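Local atomic coordinates of probable adhesion protein (Pseudomonas aeruginosa PAO1, PDB entry 6R3Z), a protein that binds a divalent metal ion such as ferrous iron, manganese or nickel and probably delivers it to a membrane transporter as its solute-binding protein. Residues Leu7-Thr12 with Ser18-Ile23. Numbering follows the deposited sequence.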
loop_
_atom_site.group_PDB
_atom_site.type_symbol
_atom_site.label_atom_id
_atom_site.label_comp_id
_atom_site.label_asym_id
_atom_site.label_seq_id
_atom_site.Cartn_x
_atom_site.Cartn_y
_atom_site.Cartn_z
ATOM N N LEU A 7 -22.286 2.990 12.434
ATOM C CA LEU A 7 -21.041 2.244 12.679
ATOM C C LEU A 7 -19.816 3.136 12.837
ATOM O O LEU A 7 -19.640 4.088 12.081
ATOM C CB LEU A 7 -20.722 1.279 11.521
ATOM C CG LEU A 7 -21.409 -0.075 11.403
ATOM C CD1 LEU A 7 -20.800 -0.837 10.216
ATOM C CD2 LEU A 7 -21.201 -0.932 12.635
ATOM N N ARG A 8 -18.934 2.786 13.774
ATOM C CA ARG A 8 -17.653 3.469 13.943
ATOM C C ARG A 8 -16.612 2.422 13.546
ATOM O O ARG A 8 -16.463 1.403 14.228
ATOM C CB ARG A 8 -17.477 3.970 15.395
ATOM C CG ARG A 8 -18.288 5.249 15.632
ATOM C CD ARG A 8 -18.157 5.881 17.021
ATOM N NE ARG A 8 -16.766 6.067 17.458
ATOM C CZ ARG A 8 -15.990 7.098 17.122
ATOM N NH1 ARG A 8 -14.751 7.182 17.589
ATOM N NH2 ARG A 8 -16.448 8.048 16.318
ATOM N N ILE A 9 -15.961 2.641 12.403
ATOM C CA ILE A 9 -15.005 1.711 11.776
ATOM C C ILE A 9 -13.552 2.183 11.897
ATOM O O ILE A 9 -13.178 3.216 11.335
ATOM C CB ILE A 9 -15.368 1.551 10.271
ATOM C CG1 ILE A 9 -16.849 1.209 10.061
ATOM C CG2 ILE A 9 -14.432 0.530 9.568
ATOM C CD1 ILE A 9 -17.327 1.608 8.611
ATOM N N GLY A 10 -12.726 1.367 12.524
ATOM C CA GLY A 10 -11.313 1.672 12.633
ATOM C C GLY A 10 -10.550 1.203 11.414
ATOM O O GLY A 10 -10.901 0.190 10.806
ATOM N N ILE A 11 -9.536 1.976 11.017
ATOM C CA ILE A 11 -8.625 1.675 9.915
ATOM C C ILE A 11 -7.189 1.828 10.408
ATOM O O ILE A 11 -6.954 2.525 11.407
ATOM C CB ILE A 11 -8.905 2.466 8.616
ATOM C CG1 ILE A 11 -8.673 3.997 8.799
ATOM C CG2 ILE A 11 -10.296 2.135 8.058
ATOM C CD1 ILE A 11 -7.177 4.459 8.587
ATOM N N THR A 12 -6.220 1.254 9.675
ATOM C CA THR A 12 -4.835 1.259 10.149
ATOM C C THR A 12 -3.857 2.041 9.274
ATOM O O THR A 12 -2.906 2.620 9.805
ATOM C CB THR A 12 -4.341 -0.188 10.349
ATOM O OG1 THR A 12 -4.251 -0.815 9.072
ATOM C CG2 THR A 12 -5.254 -1.013 11.266
ATOM N N SER A 18 -9.017 5.341 2.615
ATOM C CA SER A 18 -9.599 5.620 1.287
ATOM C C SER A 18 -10.640 4.572 0.880
ATOM O O SER A 18 -11.748 4.942 0.456
ATOM C CB SER A 18 -8.505 5.747 0.230
ATOM O OG SER A 18 -7.778 6.958 0.375
ATOM N N TYR A 19 -10.330 3.274 1.083
ATOM C CA TYR A 19 -11.273 2.207 0.736
ATOM C C TYR A 19 -12.562 2.379 1.540
ATOM O O TYR A 19 -13.625 2.450 0.950
ATOM C CB TYR A 19 -10.728 0.809 1.049
ATOM C CG TYR A 19 -9.443 0.345 0.392
ATOM C CD1 TYR A 19 -8.910 1.012 -0.714
ATOM C CD2 TYR A 19 -8.752 -0.762 0.883
ATOM C CE1 TYR A 19 -7.713 0.581 -1.309
ATOM C CE2 TYR A 19 -7.548 -1.177 0.320
ATOM C CZ TYR A 19 -7.047 -0.525 -0.788
ATOM O OH TYR A 19 -5.851 -0.985 -1.294
ATOM N N VAL A 20 -12.463 2.416 2.895
ATOM C CA VAL A 20 -13.652 2.449 3.756
ATOM C C VAL A 20 -14.500 3.721 3.510
ATOM O O VAL A 20 -15.720 3.603 3.349
ATOM C CB VAL A 20 -13.277 2.213 5.248
ATOM C CG1 VAL A 20 -14.493 2.363 6.159
ATOM C CG2 VAL A 20 -12.644 0.814 5.423
ATOM N N SER A 21 -13.862 4.909 3.418
ATOM C CA SER A 21 -14.592 6.170 3.156
ATOM C C SER A 21 -15.403 6.084 1.843
ATOM O O SER A 21 -16.560 6.494 1.805
ATOM C CB SER A 21 -13.618 7.347 3.077
ATOM O OG SER A 21 -12.974 7.516 4.325
ATOM N N ASN A 22 -14.798 5.525 0.780
ATOM C CA ASN A 22 -15.502 5.383 -0.504
ATOM C C ASN A 22 -16.637 4.365 -0.435
ATOM O O ASN A 22 -17.671 4.572 -1.071
ATOM C CB ASN A 22 -14.535 5.098 -1.633
ATOM C CG ASN A 22 -13.962 6.392 -2.153
ATOM O OD1 ASN A 22 -14.604 7.086 -2.954
ATOM N ND2 ASN A 22 -12.751 6.758 -1.702
ATOM N N ILE A 23 -16.469 3.306 0.375
ATOM C CA ILE A 23 -17.502 2.294 0.568
ATOM C C ILE A 23 -18.706 2.868 1.379
ATOM O O ILE A 23 -19.839 2.642 0.994
ATOM C CB ILE A 23 -16.943 1.022 1.247
ATOM C CG1 ILE A 23 -15.913 0.282 0.336
ATOM C CG2 ILE A 23 -18.084 0.065 1.661
ATOM C CD1 ILE A 23 -15.008 -0.684 1.086
#
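Val20, on the helix face turned to the sheet, sets its two methyls against Ile9 and Ile11 of the strand, and these apolar touches make the whole contact. With chi1 at 175°, Val20 CG1 stands anti to the backbone N and turns to Ile9, which leaves CG2 for Ile11. Val20 CG1 meets Ile9 CD1 at 3.8 Å and also lies 3.9 Å from Ile9 CG2, so that one methyl rests against both branches of the isoleucine. The other methyl, Val20 CG2, touches Ile11 CG2 at 3.8 Å as the two side chains run past each other in opposite directions. Branched aliphatic residues suit these places: they favour strand geometry in Ile9 and Ile11, and the short fork of Val20 offers one methyl to each isoleucine with no polar group to bury. Val30 of the neighbouring strand 29-32 adds to this core, touching both Ile11 and Val20.

No hydrogen bond joins strand and helix here; within the helix, Ser18 O accepts hydrogen bonds from Asn22 N and, from the opposite face of its carbonyl plane, from Asn22 ND2 at 3.0 Å.

Strand 8-11, helix 14-24 and strand 29-32 form a beta-alpha-beta crossover in a parallel sheet ordered 2-1-3-4.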